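Local coordinates for protein proline dehydrogenase (PDB 3HAZ) that probably oxidises proline to glutamate in two steps, using FAD for the first oxidation and NAD(+) for the second, at residues A76-A81 / R159-L164; H109-T114 / D770-P775; L171-E176 / G447-L452. All coordinates share one frame; numbering follows the deposited sequence.

Contact 1. Residues A76-A81 / R159-L164; sequences ALMVLA and RQAMRL
Met162 sets its CG anti to its own carbonyl carbon (chi1 -74°), and this torsion lays the methylene at CG alongside the methyl of Ala81, with Met162 CG 3.5 Å from Ala81 CB; a bend at chi3 (70°) then turns only the methyl end beyond the sulphur. Ala81 points toward helix 151-168, and its one carbon reaches the backbone itself, coming to 3.5 Å from the carbonyl carbon, C, of Ala161. Ala161 answers from the other helix. Its CB meets Ala81 CB tip to tip at 3.6 Å, and it also lies 3.7 Å from Leu77 O, a carbonyl oxygen that accepts the backbone N-H of Ala81 within its own helix. The start of the Met78 side chain closes one flank, Met78 CG standing 4.4 Å from Ala161 CB.

No hydrogen bond passes between the two segments, and the touching is by methyls, methylenes and backbone. With so little side chain at the crossing point, the short axes approach to 8.1 Å and cross at -69°, a steep angle at which contact is confined to about one turn of each helix. Around this point larger residues take over: Met63 of helix 60-66 lies against Ala161 and Leu164, while Met78 runs on to Leu456 and Leu460 of helix 452-463. On the far side of helix 151-168, Arg159 turns away and forms salt bridges with Asp94 and Glu98. Both helices fall in the part of the chain related by sequence to the DNA-binding domain of proline dehydrogenase, and they form a helix pair crossing through small alanines, in a strand-free, largely helical part of the chain.

Contact 2. Residues H109-T114 / D770-P775; sequences HETKST and DATALP
Two donors from one residue grip Asp770 OD1. The hydroxyl of Thr772 donates to its syn lone pair (Thr772 OG1 to Asp770 OD1, 2.7 Å), and the backbone N of Thr772 approaches from above the carboxylate plane at 2.9 Å from the same oxygen, forming an Asx turn within the type I turn Asp770-Ala773. Thr772 OG1 also bonds to the backbone N of Arg923. With its hydroxyl thus committed, Thr772 offers CG2 to helix 106-115, 4.0 Å from Glu110 CG and equally far from Thr111 CA.

The helix replies with methyls. Thr111 CG2 meets Ala771 CB at 3.5 Å, while Thr111 OG1 bonds back to Ile107 O. Likewise Thr114 OG1 donates to Glu110 O, nearly along the C=O axis at 2.7 Å, leaving Thr114 CG2 3.4 Å from Ala771 O. The carboxylate of Glu110 passes the turn to reach Thr141 and a salt bridge with Arg923.

No hydrogen bond joins the two segments directly. The chemistry implies a seam of van der Waals contact between two regions of the enzyme, methyl against methyl and methyl against the turn's backbone, made by threonines whose hydroxyls serve polar partners on their own side or on Arg923.

Contact 3. Residues L171-E176 / G447-L452; sequences LGETIE and GSHRDL
Backbone hydrogen bonds come first. Gly172 uses both its polar atoms on the strand that ends at Ser448: its N donates to Gly447 O at 3.2 Å, and its O accepts from His449 N at 2.9 Å, so Ser448 is bracketed as in a parallel ladder. Both donors lie in the plane of the carbonyl they meet. Two CA-H...O contacts reinforce the pairing, from Leu171 CA to Gly447 O and, closer, from Ser448 CA to Gly172 O at 3.1 Å. One water extends it, donating to Glu173 O and accepting from Arg450 N.

Among the side chains, the His449 ring spreads over the peptide that follows Gly172, with Gly172 O 3.6 Å above its plane and offset toward the rim. The Glu173 side chain crosses that of His449 obliquely, its CG 3.7 Å from His449 ND1, while NE2 of the histidine bonds to Glu82 of helix 71-85. An alanine in place of His449 would lose this cover and the bond to Glu82, and would probably loosen the tie between the strand end and that helix. Apolar contact is sparser: Leu171 CD2 meets Leu452 CD2 at 4.1 Å with the chains at about a right angle, and Ile175 CD1 rests on Gly447 CA.

Thr174 then occupies the N-cap position of helix 175-182. Strand 170-172 thus joins as a short extra partner to strand 440-448, which also pairs with strands 193-196 and 416-420 of the TIM-barrel sheet, while Met165 of helix 151-168 packs on both Leu171 and Leu452.

In the fold
The three contacts share a few elements. Helix 71-85 borders all of them: it supplies one side of contact 1, packs against contact 2, where Val79 CG1 is 3.4 Å from Ser113 O, and reaches contact 3 farther along. Helix 151-168 gives contact 1 its second segment and leads directly into strand 170-172 of contact 3. All three are mainly buried, contact 2 wholly so; contact 3 reaches the surface at Glu173 and Thr174. Their chemistry follows their place: contact 1 joins two helices and contact 2 a helix to the aldehyde dehydrogenase part, both by packing alone, whereas contact 3, at the barrel, rests on backbone pairing.

Contact 1. Residues A76-A81 / R159-L164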
loop_
_atom_site.group_PDB
_atom_site.type_symbol
_atom_site.label_atom_id
_atom_site.label_comp_id
_atom_site.label_asym_id
_atom_site.label_seq_id
_atom_site.Cartn_x
_atom_site.Cartn_y
_atom_site.Cartn_z
ATOM N N ALA A 76 34.433 -21.387 -18.846
ATOM C CA ALA A 76 35.138 -21.035 -20.076
ATOM C C ALA A 76 36.635 -20.827 -19.831
ATOM O O ALA A 76 37.465 -21.208 -20.659
ATOM C CB ALA A 76 34.520 -19.795 -20.724
ATOM N N LEU A 77 36.983 -20.230 -18.696
ATOM C CA LEU A 77 38.385 -19.952 -18.407
ATOM C C LEU A 77 39.136 -21.229 -18.022
ATOM O O LEU A 77 40.304 -21.401 -18.365
ATOM C CB LEU A 77 38.519 -18.886 -17.319
ATOM C CG LEU A 77 37.993 -17.498 -17.703
ATOM C CD1 LEU A 77 38.248 -16.504 -16.585
ATOM C CD2 LEU A 77 38.607 -17.010 -19.008
ATOM N N MET A 78 38.453 -22.128 -17.322
ATOM C CA MET A 78 39.042 -23.416 -16.959
ATOM C C MET A 78 39.283 -24.295 -18.185
ATOM O O MET A 78 40.260 -25.043 -18.249
ATOM C CB MET A 78 38.150 -24.140 -15.945
ATOM C CG MET A 78 38.128 -23.464 -14.566
ATOM S SD MET A 78 37.001 -24.273 -13.411
ATOM C CE MET A 78 38.059 -25.550 -12.731
ATOM N N VAL A 79 38.380 -24.202 -19.155
ATOM C CA VAL A 79 38.538 -24.919 -20.410
ATOM C C VAL A 79 39.718 -24.354 -21.188
ATOM O O VAL A 79 40.554 -25.098 -21.691
ATOM C CB VAL A 79 37.256 -24.842 -21.268
ATOM C CG1 VAL A 79 37.532 -25.310 -22.703
ATOM C CG2 VAL A 79 36.151 -25.669 -20.635
ATOM N N LEU A 80 39.779 -23.031 -21.292
ATOM C CA LEU A 80 40.898 -22.391 -21.963
ATOM C C LEU A 80 42.203 -22.741 -21.233
ATOM O O LEU A 80 43.226 -23.006 -21.862
ATOM C CB LEU A 80 40.696 -20.874 -22.001
ATOM C CG LEU A 80 41.842 -20.058 -22.597
ATOM C CD1 LEU A 80 42.167 -20.538 -24.015
ATOM C CD2 LEU A 80 41.513 -18.574 -22.591
ATOM N N ALA A 81 42.154 -22.746 -19.902
ATOM C CA ALA A 81 43.316 -23.099 -19.087
ATOM C C ALA A 81 43.851 -24.489 -19.433
ATOM O O ALA A 81 45.053 -24.656 -19.630
ATOM C CB ALA A 81 42.995 -22.993 -17.591
ATOM N N ARG A 159 45.441 -17.388 -15.970
ATOM C CA ARG A 159 46.633 -17.969 -15.352
ATOM C C ARG A 159 46.292 -18.683 -14.049
ATOM O O ARG A 159 46.841 -19.743 -13.749
ATOM C CB ARG A 159 47.705 -16.903 -15.101
ATOM C CG ARG A 159 48.322 -16.357 -16.377
ATOM C CD ARG A 159 49.591 -15.560 -16.097
ATOM N NE ARG A 159 50.056 -14.860 -17.290
ATOM C CZ ARG A 159 50.812 -15.416 -18.228
ATOM N NH1 ARG A 159 51.193 -16.684 -18.105
ATOM N NH2 ARG A 159 51.181 -14.706 -19.290
ATOM N N GLN A 160 45.384 -18.096 -13.274
ATOM C CA GLN A 160 44.910 -18.733 -12.049
ATOM C C GLN A 160 44.153 -20.021 -12.358
ATOM O O GLN A 160 44.322 -21.026 -11.673
ATOM C CB GLN A 160 44.016 -17.772 -11.266
ATOM C CG GLN A 160 43.679 -18.238 -9.873
ATOM C CD GLN A 160 42.912 -17.181 -9.091
ATOM O OE1 GLN A 160 43.098 -15.978 -9.296
ATOM N NE2 GLN A 160 42.044 -17.627 -8.195
ATOM N N ALA A 161 43.316 -19.989 -13.394
ATOM C CA ALA A 161 42.596 -21.188 -13.813
ATOM C C ALA A 161 43.607 -22.274 -14.175
ATOM O O ALA A 161 43.388 -23.465 -13.927
ATOM C CB ALA A 161 41.660 -20.880 -15.008
ATOM N N MET A 162 44.724 -21.855 -14.758
ATOM C CA MET A 162 45.759 -22.803 -15.156
ATOM C C MET A 162 46.388 -23.508 -13.952
ATOM O O MET A 162 46.639 -24.713 -14.006
ATOM C CB MET A 162 46.830 -22.127 -16.022
ATOM C CG MET A 162 46.339 -21.827 -17.440
ATOM S SD MET A 162 47.465 -20.807 -18.417
ATOM C CE MET A 162 48.824 -21.949 -18.688
ATOM N N ARG A 163 46.638 -22.779 -12.865
ATOM C CA ARG A 163 47.167 -23.452 -11.683
ATOM C C ARG A 163 46.120 -24.357 -11.035
ATOM O O ARG A 163 46.456 -25.403 -10.476
ATOM C CB ARG A 163 47.820 -22.492 -10.668
ATOM C CG ARG A 163 47.165 -21.135 -10.507
ATOM C CD ARG A 163 48.131 -20.149 -9.843
ATOM N NE ARG A 163 47.555 -18.813 -9.691
ATOM C CZ ARG A 163 47.724 -17.816 -10.559
ATOM N NH1 ARG A 163 47.157 -16.636 -10.340
ATOM N NH2 ARG A 163 48.458 -17.999 -11.648
ATOM N N LEU A 164 44.849 -23.980 -11.134
ATOM C CA LEU A 164 43.804 -24.823 -10.565
ATOM C C LEU A 164 43.669 -26.125 -11.356
ATOM O O LEU A 164 43.602 -27.213 -10.778
ATOM C CB LEU A 164 42.464 -24.073 -10.483
ATOM C CG LEU A 164 42.405 -22.923 -9.470
ATOM C CD1 LEU A 164 41.153 -22.082 -9.670
ATOM C CD2 LEU A 164 42.501 -23.424 -8.026
#

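Contact 2. Residues H109-T114 / D770-P775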
loop_
_atom_site.group_PDB
_atom_site.type_symbol
_atom_site.label_atom_id
_atom_site.label_comp_id
_atom_site.label_asym_id
_atom_site.label_seq_id
_atom_site.Cartn_x
_atom_site.Cartn_y
_atom_site.Cartn_z
ATOM N N HIS A 109 38.680 -18.277 -29.775
ATOM C CA HIS A 109 39.401 -18.881 -28.661
ATOM C C HIS A 109 38.501 -19.772 -27.815
ATOM O O HIS A 109 38.902 -20.871 -27.424
ATOM C CB HIS A 109 40.085 -17.821 -27.784
ATOM C CG HIS A 109 41.137 -17.032 -28.499
ATOM N ND1 HIS A 109 41.538 -15.780 -28.086
ATOM C CD2 HIS A 109 41.860 -17.310 -29.610
ATOM C CE1 HIS A 109 42.467 -15.324 -28.906
ATOM N NE2 HIS A 109 42.684 -16.235 -29.838
ATOM N N GLU A 110 37.297 -19.291 -27.517
ATOM C CA GLU A 110 36.339 -20.073 -26.742
ATOM C C GLU A 110 35.940 -21.346 -27.492
ATOM O O GLU A 110 35.850 -22.425 -26.912
ATOM C CB GLU A 110 35.085 -19.245 -26.424
ATOM C CG GLU A 110 34.087 -19.984 -25.542
ATOM C CD GLU A 110 32.926 -19.115 -25.062
ATOM O OE1 GLU A 110 32.755 -17.988 -25.571
ATOM O OE2 GLU A 110 32.178 -19.572 -24.170
ATOM N N THR A 111 35.693 -21.208 -28.789
ATOM C CA THR A 111 35.293 -22.350 -29.615
ATOM C C THR A 111 36.406 -23.385 -29.752
ATOM O O THR A 111 36.188 -24.582 -29.525
ATOM C CB THR A 111 34.808 -21.889 -31.009
ATOM O OG1 THR A 111 33.702 -20.991 -30.834
ATOM C CG2 THR A 111 34.351 -23.078 -31.855
ATOM N N LYS A 112 37.605 -22.923 -30.102
ATOM C CA LYS A 112 38.746 -23.825 -30.272
ATOM C C LYS A 112 39.116 -24.551 -28.979
ATOM O O LYS A 112 39.326 -25.767 -28.983
ATOM C CB LYS A 112 39.976 -23.087 -30.837
ATOM C CG LYS A 112 39.878 -22.767 -32.330
ATOM C CD LYS A 112 39.718 -24.035 -33.160
ATOM C CE LYS A 112 39.705 -23.721 -34.651
ATOM N NZ LYS A 112 39.811 -24.954 -35.480
ATOM N N SER A 113 39.206 -23.813 -27.878
ATOM C CA SER A 113 39.597 -24.426 -26.607
ATOM C C SER A 113 38.594 -25.489 -26.161
ATOM O O SER A 113 38.980 -26.501 -25.579
ATOM C CB SER A 113 39.773 -23.376 -25.505
ATOM O OG SER A 113 38.580 -22.627 -25.312
ATOM N N THR A 114 37.309 -25.263 -26.437
ATOM C CA THR A 114 36.287 -26.240 -26.072
ATOM C C THR A 114 36.314 -27.463 -27.006
ATOM O O THR A 114 36.190 -28.603 -26.546
ATOM C CB THR A 114 34.863 -25.622 -26.029
ATOM O OG1 THR A 114 34.884 -24.379 -25.309
ATOM C CG2 THR A 114 33.899 -26.576 -25.349
ATOM N N ASP A 770 27.180 -25.641 -32.007
ATOM C CA ASP A 770 28.571 -25.226 -32.220
ATOM C C ASP A 770 29.517 -25.983 -31.296
ATOM O O ASP A 770 29.074 -26.812 -30.503
ATOM C CB ASP A 770 28.744 -23.697 -32.102
ATOM C CG ASP A 770 28.556 -23.172 -30.685
ATOM O OD1 ASP A 770 28.765 -23.916 -29.701
ATOM O OD2 ASP A 770 28.221 -21.978 -30.556
ATOM N N ALA A 771 30.813 -25.700 -31.402
ATOM C CA ALA A 771 31.822 -26.492 -30.700
ATOM C C ALA A 771 31.930 -26.207 -29.204
ATOM O O ALA A 771 32.693 -26.878 -28.502
ATOM C CB ALA A 771 33.190 -26.347 -31.374
ATOM N N THR A 772 31.184 -25.219 -28.711
ATOM C CA THR A 772 31.106 -25.000 -27.272
ATOM C C THR A 772 29.997 -25.828 -26.631
ATOM O O THR A 772 29.853 -25.837 -25.409
ATOM C CB THR A 772 30.874 -23.519 -26.900
ATOM O OG1 THR A 772 29.536 -23.135 -27.261
ATOM C CG2 THR A 772 31.886 -22.620 -27.599
ATOM N N ALA A 773 29.204 -26.514 -27.444
ATOM C CA ALA A 773 28.129 -27.333 -26.896
ATOM C C ALA A 773 28.715 -28.619 -26.330
ATOM O O ALA A 773 29.671 -29.160 -26.879
ATOM C CB ALA A 773 27.098 -27.648 -27.966
ATOM N N LEU A 774 28.143 -29.105 -25.235
ATOM C CA LEU A 774 28.539 -30.396 -24.676
ATOM C C LEU A 774 28.022 -31.534 -25.553
ATOM O O LEU A 774 26.812 -31.743 -25.657
ATOM C CB LEU A 774 27.994 -30.536 -23.251
ATOM C CG LEU A 774 28.408 -31.785 -22.476
ATOM C CD1 LEU A 774 29.916 -31.849 -22.333
ATOM C CD2 LEU A 774 27.730 -31.809 -21.112
ATOM N N PRO A 775 28.937 -32.285 -26.189
ATOM C CA PRO A 775 28.489 -33.335 -27.116
ATOM C C PRO A 775 27.483 -34.337 -26.519
ATOM O O PRO A 775 26.571 -34.757 -27.232
ATOM C CB PRO A 775 29.802 -34.032 -27.525
ATOM C CG PRO A 775 30.842 -32.970 -27.360
ATOM C CD PRO A 775 30.408 -32.184 -26.136
#

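Contact 3. Residues L171-E176 / G447-L452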
loop_
_atom_site.group_PDB
_atom_site.type_symbol
_atom_site.label_atom_id
_atom_site.label_comp_id
_atom_site.label_asym_id
_atom_site.label_seq_id
_atom_site.Cartn_x
_atom_site.Cartn_y
_atom_site.Cartn_z
ATOM N N LEU A 171 44.458 -35.036 -15.660
ATOM C CA LEU A 171 43.802 -35.077 -16.968
ATOM C C LEU A 171 44.744 -35.500 -18.094
ATOM O O LEU A 171 45.948 -35.298 -18.010
ATOM C CB LEU A 171 43.242 -33.692 -17.293
ATOM C CG LEU A 171 41.819 -33.339 -16.844
ATOM C CD1 LEU A 171 41.363 -34.184 -15.670
ATOM C CD2 LEU A 171 41.721 -31.863 -16.522
ATOM N N GLY A 172 44.176 -36.066 -19.153
ATOM C CA GLY A 172 44.929 -36.413 -20.344
ATOM C C GLY A 172 43.990 -36.608 -21.519
ATOM O O GLY A 172 42.776 -36.679 -21.342
ATOM N N GLU A 173 44.543 -36.697 -22.724
ATOM C CA GLU A 173 43.726 -36.950 -23.903
ATOM C C GLU A 173 43.095 -38.337 -23.835
ATOM O O GLU A 173 41.996 -38.556 -24.345
ATOM C CB GLU A 173 44.555 -36.806 -25.176
ATOM C CG GLU A 173 44.954 -35.376 -25.486
ATOM C CD GLU A 173 45.445 -35.206 -26.913
ATOM O OE1 GLU A 173 45.167 -36.091 -27.753
ATOM O OE2 GLU A 173 46.107 -34.183 -27.192
ATOM N N THR A 174 43.801 -39.263 -23.200
ATOM C CA THR A 174 43.307 -40.614 -22.985
ATOM C C THR A 174 43.518 -40.947 -21.515
ATOM O O THR A 174 44.230 -40.231 -20.815
ATOM C CB THR A 174 44.094 -41.646 -23.820
ATOM O OG1 THR A 174 45.476 -41.631 -23.428
ATOM C CG2 THR A 174 43.973 -41.354 -25.321
ATOM N N ILE A 175 42.918 -42.036 -21.048
ATOM C CA ILE A 175 43.066 -42.412 -19.645
ATOM C C ILE A 175 44.539 -42.722 -19.347
ATOM O O ILE A 175 45.061 -42.334 -18.299
ATOM C CB ILE A 175 42.109 -43.584 -19.238
ATOM C CG1 ILE A 175 42.081 -43.781 -17.717
ATOM C CG2 ILE A 175 42.521 -44.890 -19.898
ATOM C CD1 ILE A 175 41.741 -42.526 -16.920
ATOM N N GLU A 176 45.218 -43.382 -20.286
ATOM C CA GLU A 176 46.632 -43.737 -20.101
ATOM C C GLU A 176 47.484 -42.511 -19.802
ATOM O O GLU A 176 48.389 -42.560 -18.970
ATOM C CB GLU A 176 47.205 -44.460 -21.332
ATOM C CG GLU A 176 46.613 -45.829 -21.606
ATOM C CD GLU A 176 45.318 -45.753 -22.399
ATOM O OE1 GLU A 176 44.943 -44.638 -22.826
ATOM O OE2 GLU A 176 44.673 -46.807 -22.595
ATOM N N GLY A 447 40.730 -38.377 -15.295
ATOM C CA GLY A 447 40.164 -38.859 -16.541
ATOM C C GLY A 447 40.605 -38.181 -17.829
ATOM O O GLY A 447 41.569 -37.421 -17.860
ATOM N N SER A 448 39.870 -38.464 -18.902
ATOM C CA SER A 448 40.144 -37.898 -20.222
ATOM C C SER A 448 39.476 -36.541 -20.446
ATOM O O SER A 448 38.448 -36.234 -19.837
ATOM C CB SER A 448 39.679 -38.872 -21.303
ATOM O OG SER A 448 40.383 -40.090 -21.192
ATOM N N HIS A 449 40.065 -35.736 -21.330
ATOM C CA HIS A 449 39.496 -34.439 -21.694
ATOM C C HIS A 449 38.036 -34.533 -22.167
ATOM O O HIS A 449 37.236 -33.627 -21.924
ATOM C CB HIS A 449 40.328 -33.762 -22.790
ATOM C CG HIS A 449 41.690 -33.325 -22.343
ATOM N ND1 HIS A 449 42.818 -33.504 -23.113
ATOM C CD2 HIS A 449 42.103 -32.716 -21.204
ATOM C CE1 HIS A 449 43.868 -33.026 -22.471
ATOM N NE2 HIS A 449 43.461 -32.542 -21.310
ATOM N N ARG A 450 37.695 -35.612 -22.862
ATOM C CA ARG A 450 36.349 -35.751 -23.418
ATOM C C ARG A 450 35.285 -35.884 -22.326
ATOM O O ARG A 450 34.093 -35.774 -22.601
ATOM C CB ARG A 450 36.277 -36.934 -24.383
ATOM C CG ARG A 450 36.488 -38.281 -23.719
ATOM C CD ARG A 450 36.792 -39.355 -24.755
ATOM N NE ARG A 450 35.633 -39.679 -25.582
ATOM C CZ ARG A 450 35.684 -40.488 -26.636
ATOM N NH1 ARG A 450 36.840 -41.040 -26.986
ATOM N NH2 ARG A 450 34.587 -40.743 -27.343
ATOM N N ASP A 451 35.723 -36.091 -21.086
ATOM C CA ASP A 451 34.805 -36.229 -19.957
ATOM C C ASP A 451 34.888 -35.066 -18.971
ATOM O O ASP A 451 34.210 -35.058 -17.941
ATOM C CB ASP A 451 35.062 -37.545 -19.233
ATOM C CG ASP A 451 34.883 -38.736 -20.142
ATOM O OD1 ASP A 451 33.820 -38.807 -20.780
ATOM O OD2 ASP A 451 35.798 -39.583 -20.228
ATOM N N LEU A 452 35.713 -34.079 -19.291
ATOM C CA LEU A 452 35.905 -32.950 -18.387
ATOM C C LEU A 452 34.688 -32.017 -18.278
ATOM O O LEU A 452 34.250 -31.692 -17.176
ATOM C CB LEU A 452 37.131 -32.143 -18.799
ATOM C CG LEU A 452 37.339 -30.875 -17.972
ATOM C CD1 LEU A 452 37.487 -31.219 -16.489
ATOM C CD2 LEU A 452 38.533 -30.098 -18.487
HETATM O O HOH W 1 39.748 -37.186 -24.430
#